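Local coordinates for protein geranyl diphosphate synthase small subunit (PDB 3QKC) that forms the small subunit of a plant geranyl diphosphate synthase and probably acts by steering a catalytic partner subunit towards the ten-carbon prenyl diphosphate, at residues 12-17 against 44-49; 19-24 against 70-75. All blocks are in the same frame, centred on the assembly; numbering follows the deposited sequence.

Overall arrangement
Both contacts use helix 5-24, the first long helix of this all-helical chain, and their centres lie about 9 Å apart on the same side of the chain's centre. Interaction 1 joins the middle of that helix to the loop leading into helix 48-59 through a weak salt bridge and a bridging water at the surface; interaction 2 packs its last turns across helix 68-85 through apolar groups. The two meet directly, with Ile17 CD1 3.6 Å from Ala71 CB and Ala49 CB 3.9 Å from Val74 CG1. In catalytic prenyltransferase relatives, the regions equivalent to the 44-49 loop and helix 68-85 contribute to the active-site cavity.

Interaction 1. Residues 12-17 against 44-49; sequences TIESDI and APRTSA
Glu14 reaches from helix 5-24 to Arg46, and the salt bridge between them is the one direct link across the contact, with Glu14 OE1 3.1 Å from Arg46 NE. The bond is weak, bent to 123° at the hydrogen; the side chains cross at about a right angle, and the carboxylate and guanidinium planes stand 69° apart. Glu14 OE1 is also 3.4 Å from Arg46 CD, which the chi2 of -133° carries beside the carboxylate. This is the loose, solvent side, where Arg46 is exposed. The other carboxylate oxygen is more firmly engaged: Glu14 OE2 accepts from Arg10 in a salt bridge one helical turn back, and from a water that lies 2.7 Å from Thr47 O and so relays the carboxylate to the backbone. By sequence and topology the 44-49 loop probably corresponds to the basic diphosphate-binding loop of catalytic trans-prenyltransferases, here with only Arg46 as a charged residue. Beyond it the packing tightens. Thr47 is the N-cap of helix 48-59, its OG1 accepting from Ala49 N at 3.1 Å, while the buried Ser48 OG is bonded to His184. On the inward side of helix 5-24, Ile13 packs on Ala51 and Val54, and Ile17 reaches Ser50 and Ala71. Replacing Glu14 by an alanine would probably leave Arg10 and Arg46 without their shared carboxylate and the bridging water without one acceptor, with the exposed Arg46 side chain freer to turn.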
ATOM      1  N   THR A  12      23.398  -8.484  12.914  1.00 45.86           N
ATOM      2  CA  THR A  12      23.987  -7.425  12.090  1.00 45.88           C
ATOM      3  C   THR A  12      23.034  -6.994  10.960  1.00 43.99           C
ATOM      4  O   THR A  12      22.802  -5.798  10.750  1.00 43.83           O
ATOM      5  CB  THR A  12      25.355  -7.834  11.532  1.00 47.22           C
ATOM      6  OG1 THR A  12      26.165  -8.337  12.600  1.00 48.98           O
ATOM      7  CG2 THR A  12      26.072  -6.634  10.898  1.00 48.67           C
ATOM      8  N   ILE A  13      22.465  -7.975  10.263  1.00 42.45           N
ATOM      9  CA  ILE A  13      21.427  -7.717   9.280  1.00 40.66           C
ATOM     10  C   ILE A  13      20.308  -6.885   9.874  1.00 39.81           C
ATOM     11  O   ILE A  13      19.922  -5.854   9.322  1.00 39.19           O
ATOM     12  CB  ILE A  13      20.881  -9.021   8.687  1.00 39.57           C
ATOM     13  CG1 ILE A  13      21.987  -9.693   7.864  1.00 41.23           C
ATOM     14  CG2 ILE A  13      19.648  -8.725   7.830  1.00 39.00           C
ATOM     15  CD1 ILE A  13      21.621 -11.009   7.200  1.00 40.11           C
ATOM     16  N   GLU A  14      19.815  -7.317  11.029  1.00 40.45           N
ATOM     17  CA  GLU A  14      18.729  -6.623  11.691  1.00 40.89           C
ATOM     18  C   GLU A  14      19.096  -5.237  12.184  1.00 41.89           C
ATOM     19  O   GLU A  14      18.245  -4.345  12.189  1.00 42.14           O
ATOM     20  CB  GLU A  14      18.134  -7.479  12.798  1.00 41.53           C
ATOM     21  CG  GLU A  14      17.195  -8.507  12.202  1.00 43.22           C
ATOM     22  CD  GLU A  14      16.652  -9.494  13.212  1.00 40.66           C
ATOM     23  OE1 GLU A  14      16.950  -9.375  14.429  1.00 44.27           O
ATOM     24  OE2 GLU A  14      15.903 -10.388  12.759  1.00 42.71           O
ATOM     25  N   SER A  15      20.357  -5.053  12.557  1.00 43.00           N
ATOM     26  CA  SER A  15      20.874  -3.735  12.909  1.00 44.46           C
ATOM     27  C   SER A  15      20.946  -2.825  11.681  1.00 44.52           C
ATOM     28  O   SER A  15      20.585  -1.651  11.757  1.00 44.53           O
ATOM     29  CB  SER A  15      22.242  -3.859  13.601  1.00 46.63           C
ATOM     30  OG  SER A  15      22.879  -2.590  13.746  1.00 48.72           O
ATOM     31  N   ASP A  16      21.390  -3.370  10.546  1.00 44.85           N
ATOM     32  CA  ASP A  16      21.469  -2.597   9.306  1.00 45.87           C
ATOM     33  C   ASP A  16      20.077  -2.176   8.826  1.00 44.75           C
ATOM     34  O   ASP A  16      19.878  -1.045   8.372  1.00 45.25           O
ATOM     35  CB  ASP A  16      22.185  -3.381   8.203  1.00 46.99           C
ATOM     36  CG  ASP A  16      23.676  -3.510   8.439  1.00 47.89           C
ATOM     37  OD1 ASP A  16      24.298  -2.573   8.976  1.00 50.34           O
ATOM     38  OD2 ASP A  16      24.243  -4.551   8.068  1.00 49.02           O
ATOM     39  N   ILE A  17      19.116  -3.084   8.934  1.00 43.27           N
ATOM     40  CA  ILE A  17      17.734  -2.763   8.582  1.00 41.94           C
ATOM     41  C   ILE A  17      17.179  -1.637   9.459  1.00 42.67           C
ATOM     42  O   ILE A  17      16.632  -0.652   8.941  1.00 42.19           O
ATOM     43  CB  ILE A  17      16.831  -4.012   8.618  1.00 40.21           C
ATOM     44  CG1 ILE A  17      17.208  -4.967   7.475  1.00 38.91           C
ATOM     45  CG2 ILE A  17      15.387  -3.615   8.518  1.00 38.05           C
ATOM     46  CD1 ILE A  17      16.622  -6.385   7.611  1.00 39.32           C
ATOM     47  N   ALA A  44       7.534  -2.608  17.421  1.00 38.74           N
ATOM     48  CA  ALA A  44       6.929  -3.864  16.984  1.00 37.98           C
ATOM     49  C   ALA A  44       7.926  -5.028  17.069  1.00 38.77           C
ATOM     50  O   ALA A  44       9.114  -4.827  16.835  1.00 38.56           O
ATOM     51  CB  ALA A  44       6.422  -3.718  15.586  1.00 36.45           C
ATOM     52  N   PRO A  45       7.443  -6.250  17.392  1.00 39.78           N
ATOM     53  CA  PRO A  45       8.332  -7.423  17.277  1.00 40.46           C
ATOM     54  C   PRO A  45       8.887  -7.520  15.855  1.00 40.08           C
ATOM     55  O   PRO A  45       8.208  -7.142  14.901  1.00 39.40           O
ATOM     56  CB  PRO A  45       7.409  -8.613  17.571  1.00 40.16           C
ATOM     57  CG  PRO A  45       6.236  -8.019  18.333  1.00 41.86           C
ATOM     58  CD  PRO A  45       6.073  -6.628  17.784  1.00 40.11           C
ATOM     59  N   ARG A  46      10.125  -7.970  15.722  1.00 41.01           N
ATOM     60  CA  ARG A  46      10.733  -8.101  14.402  1.00 41.49           C
ATOM     61  C   ARG A  46      10.191  -9.377  13.743  1.00 39.13           C
ATOM     62  O   ARG A  46       9.590 -10.208  14.417  1.00 38.68           O
ATOM     63  CB  ARG A  46      12.274  -8.092  14.505  1.00 44.25           C
ATOM     64  CG  ARG A  46      12.906  -9.365  15.054  1.00 49.80           C
ATOM     65  CD  ARG A  46      13.970  -9.039  16.127  1.00 46.79           C
ATOM     66  NE  ARG A  46      14.826 -10.158  16.540  1.00 52.08           N
ATOM     67  CZ  ARG A  46      14.405 -11.342  16.988  1.00 48.16           C
ATOM     68  NH1 ARG A  46      13.103 -11.627  17.048  1.00 51.94           N
ATOM     69  NH2 ARG A  46      15.302 -12.266  17.342  1.00 53.37           N
ATOM     70  N   THR A  47      10.346  -9.496  12.431  1.00 37.27           N
ATOM     71  CA  THR A  47      10.081 -10.765  11.770  1.00 35.86           C
ATOM     72  C   THR A  47      11.337 -11.199  11.059  1.00 35.30           C
ATOM     73  O   THR A  47      12.014 -10.370  10.444  1.00 35.06           O
ATOM     74  CB  THR A  47       8.920 -10.720  10.757  1.00 35.20           C
ATOM     75  OG1 THR A  47       8.977 -11.901   9.942  1.00 31.17           O
ATOM     76  CG2 THR A  47       9.011  -9.475   9.839  1.00 30.60           C
ATOM     77  N   SER A  48      11.633 -12.498  11.147  1.00 34.65           N
ATOM     78  CA  SER A  48      12.780 -13.094  10.467  1.00 34.56           C
ATOM     79  C   SER A  48      12.689 -13.027   8.933  1.00 33.46           C
ATOM     80  O   SER A  48      13.694 -13.242   8.247  1.00 33.75           O
ATOM     81  CB  SER A  48      12.969 -14.542  10.917  1.00 35.66           C
ATOM     82  OG  SER A  48      11.806 -15.300  10.672  1.00 35.06           O
ATOM     83  N   ALA A  49      11.489 -12.734   8.417  1.00 32.13           N
ATOM     84  CA  ALA A  49      11.257 -12.488   6.978  1.00 31.66           C
ATOM     85  C   ALA A  49      12.097 -11.344   6.431  1.00 31.37           C
ATOM     86  O   ALA A  49      12.554 -11.410   5.305  1.00 32.55           O
ATOM     87  CB  ALA A  49       9.753 -12.240   6.682  1.00 30.21           C
TER
HETATM   88  O   HOH W   1      14.652  -9.957  10.650  1.00 28.68           O

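Interaction 2. Residues 19-24 against 70-75; sequences SYLKKA and AAAAVH
Within the helical bundle of the prenyltransferase fold, the end of helix 5-24 crosses helix 68-85 where Tyr20 and Leu21 close around the methyl group of Ala72. The two segments cross at -79°, with their axes 10.0 Å apart at the nearest point, and Leu21 and Ala72 mark the crossing, their CA atoms 6.5 Å apart. Ala72 directs its CB between the two larger residues. Tyr20 brings ring carbon CD1 within 3.7 Å of Ala72 CB, with CE1 only a little farther, in an oblique approach; a chi1 of 179°, which sets CG anti to the backbone N, swings the ring towards the start of helix 68-85. Leu21 approaches from the next position of its helix and divides its branches between two partners. Leu21 CD2 lies 3.8 Å from Ala72 CB, with Leu21 CG equally near, whereas Leu21 CD1 lies 3.5 Å from CD2 of His75, one turn further along helix 68-85. The leucine meets the imidazole obliquely, in a close van der Waals contact of its methyl with the ring carbon. The neighbouring ring nitrogen, His75 NE2, is hydrogen-bonded to the carbonyl oxygen of Thr41, a bond that is likely to fix the rotation of the imidazole beside Leu21. The single methyl of Ala72 is consistent with so close an approach by both larger residues. Around this crossing, Tyr20 also leans on Met68 and Ala69, Leu21 touches Leu76, and helix 68-85 also packs against helix 48-59 through Cys53, Val54 and Ser50, helix 169-195 through Leu183, Cys190 and Leu194, and helix 105-126 through Met123.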
ATOM      1  N   SER A  19      18.770   0.641  11.185  1.00 47.25           N
ATOM      2  CA  SER A  19      19.485   1.888  10.887  1.00 49.17           C
ATOM      3  C   SER A  19      19.005   2.502   9.573  1.00 48.46           C
ATOM      4  O   SER A  19      18.947   3.725   9.433  1.00 49.54           O
ATOM      5  CB  SER A  19      21.000   1.665  10.833  1.00 50.95           C
ATOM      6  OG  SER A  19      21.540   1.566  12.142  1.00 58.85           O
ATOM      7  N   TYR A  20      18.665   1.645   8.617  1.00 46.59           N
ATOM      8  CA  TYR A  20      18.140   2.102   7.348  1.00 45.89           C
ATOM      9  C   TYR A  20      16.765   2.765   7.527  1.00 45.07           C
ATOM     10  O   TYR A  20      16.486   3.814   6.949  1.00 46.01           O
ATOM     11  CB  TYR A  20      18.050   0.939   6.364  1.00 44.99           C
ATOM     12  CG  TYR A  20      17.488   1.377   5.044  1.00 48.43           C
ATOM     13  CD1 TYR A  20      16.130   1.253   4.772  1.00 43.31           C
ATOM     14  CD2 TYR A  20      18.308   1.962   4.081  1.00 46.01           C
ATOM     15  CE1 TYR A  20      15.599   1.669   3.574  1.00 46.96           C
ATOM     16  CE2 TYR A  20      17.782   2.384   2.871  1.00 49.69           C
ATOM     17  CZ  TYR A  20      16.425   2.229   2.631  1.00 44.51           C
ATOM     18  OH  TYR A  20      15.899   2.646   1.437  1.00 48.43           O
ATOM     19  N   LEU A  21      15.913   2.148   8.336  1.00 43.37           N
ATOM     20  CA  LEU A  21      14.598   2.695   8.612  1.00 42.53           C
ATOM     21  C   LEU A  21      14.675   3.991   9.415  1.00 44.62           C
ATOM     22  O   LEU A  21      13.852   4.886   9.238  1.00 44.77           O
ATOM     23  CB  LEU A  21      13.738   1.656   9.340  1.00 40.76           C
ATOM     24  CG  LEU A  21      13.143   0.564   8.435  1.00 39.29           C
ATOM     25  CD1 LEU A  21      12.772  -0.662   9.241  1.00 38.65           C
ATOM     26  CD2 LEU A  21      11.955   1.083   7.668  1.00 38.64           C
ATOM     27  N   LYS A  22      15.667   4.097  10.296  1.00 46.61           N
ATOM     28  CA  LYS A  22      15.777   5.284  11.154  1.00 48.91           C
ATOM     29  C   LYS A  22      16.148   6.538  10.370  1.00 49.99           C
ATOM     30  O   LYS A  22      15.762   7.640  10.729  1.00 50.71           O
ATOM     31  CB  LYS A  22      16.721   5.033  12.334  1.00 50.80           C
ATOM     32  CG  LYS A  22      15.960   4.569  13.577  1.00 51.89           C
ATOM     33  CD  LYS A  22      16.839   3.840  14.572  1.00 51.38           C
ATOM     34  CE  LYS A  22      16.362   4.075  16.001  1.00 53.66           C
ATOM     35  NZ  LYS A  22      14.986   3.544  16.250  1.00 50.91           N
ATOM     36  N   LYS A  23      16.882   6.339   9.287  1.00 50.64           N
ATOM     37  CA  LYS A  23      17.161   7.380   8.324  1.00 52.65           C
ATOM     38  C   LYS A  23      15.912   7.860   7.563  1.00 51.55           C
ATOM     39  O   LYS A  23      15.869   9.000   7.130  1.00 52.60           O
ATOM     40  CB  LYS A  23      18.253   6.893   7.363  1.00 54.21           C
ATOM     41  CG  LYS A  23      19.630   6.797   8.037  1.00 57.95           C
ATOM     42  CD  LYS A  23      20.614   5.934   7.260  1.00 56.15           C
ATOM     43  CE  LYS A  23      22.008   6.026   7.868  1.00 60.07           C
ATOM     44  NZ  LYS A  23      23.067   5.951   6.822  1.00 59.46           N
ATOM     45  N   ALA A  24      14.889   7.007   7.442  1.00 49.65           N
ATOM     46  CA  ALA A  24      13.698   7.335   6.649  1.00 48.69           C
ATOM     47  C   ALA A  24      12.492   7.856   7.444  1.00 48.46           C
ATOM     48  O   ALA A  24      11.636   8.556   6.886  1.00 48.46           O
ATOM     49  CB  ALA A  24      13.297   6.141   5.803  1.00 47.26           C
ATOM     50  N   ALA A  70      14.019  -3.240   0.301  1.00 31.07           N
ATOM     51  CA  ALA A  70      13.082  -4.373   0.297  1.00 29.40           C
ATOM     52  C   ALA A  70      12.917  -4.988   1.698  1.00 29.13           C
ATOM     53  O   ALA A  70      11.801  -5.220   2.153  1.00 28.22           O
ATOM     54  CB  ALA A  70      13.562  -5.416  -0.661  1.00 29.51           C
ATOM     55  N   ALA A  71      14.039  -5.231   2.375  1.00 29.85           N
ATOM     56  CA  ALA A  71      14.032  -5.830   3.699  1.00 29.62           C
ATOM     57  C   ALA A  71      13.263  -4.960   4.681  1.00 29.32           C
ATOM     58  O   ALA A  71      12.525  -5.471   5.512  1.00 28.85           O
ATOM     59  CB  ALA A  71      15.454  -6.061   4.188  1.00 29.88           C
ATOM     60  N   ALA A  72      13.437  -3.643   4.545  1.00 29.74           N
ATOM     61  CA  ALA A  72      12.769  -2.637   5.365  1.00 29.60           C
ATOM     62  C   ALA A  72      11.281  -2.565   5.037  1.00 29.73           C
ATOM     63  O   ALA A  72      10.438  -2.423   5.936  1.00 30.20           O
ATOM     64  CB  ALA A  72      13.429  -1.274   5.149  1.00 30.04           C
ATOM     65  N   ALA A  73      10.956  -2.639   3.747  1.00 29.39           N
ATOM     66  CA  ALA A  73       9.559  -2.692   3.325  1.00 28.91           C
ATOM     67  C   ALA A  73       8.870  -3.938   3.899  1.00 28.10           C
ATOM     68  O   ALA A  73       7.725  -3.867   4.367  1.00 26.88           O
ATOM     69  CB  ALA A  73       9.447  -2.638   1.793  1.00 29.33           C
ATOM     70  N   VAL A  74       9.587  -5.065   3.916  1.00 28.65           N
ATOM     71  CA  VAL A  74       9.027  -6.308   4.464  1.00 28.03           C
ATOM     72  C   VAL A  74       8.675  -6.098   5.938  1.00 27.86           C
ATOM     73  O   VAL A  74       7.573  -6.457   6.385  1.00 27.61           O
ATOM     74  CB  VAL A  74       9.985  -7.503   4.270  1.00 28.58           C
ATOM     75  CG1 VAL A  74       9.540  -8.704   5.112  1.00 26.76           C
ATOM     76  CG2 VAL A  74      10.086  -7.871   2.789  1.00 27.08           C
ATOM     77  N   HIS A  75       9.611  -5.501   6.678  1.00 28.20           N
ATOM     78  CA  HIS A  75       9.417  -5.205   8.082  1.00 27.97           C
ATOM     79  C   HIS A  75       8.193  -4.332   8.264  1.00 26.38           C
ATOM     80  O   HIS A  75       7.372  -4.611   9.114  1.00 26.45           O
ATOM     81  CB  HIS A  75      10.652  -4.534   8.701  1.00 30.09           C
ATOM     82  CG  HIS A  75      10.427  -4.031  10.096  1.00 30.69           C
ATOM     83  ND1 HIS A  75      10.325  -4.869  11.188  1.00 30.99           N
ATOM     84  CD2 HIS A  75      10.262  -2.777  10.576  1.00 31.14           C
ATOM     85  CE1 HIS A  75      10.120  -4.154  12.280  1.00 31.51           C
ATOM     86  NE2 HIS A  75      10.079  -2.879  11.935  1.00 31.73           N
TER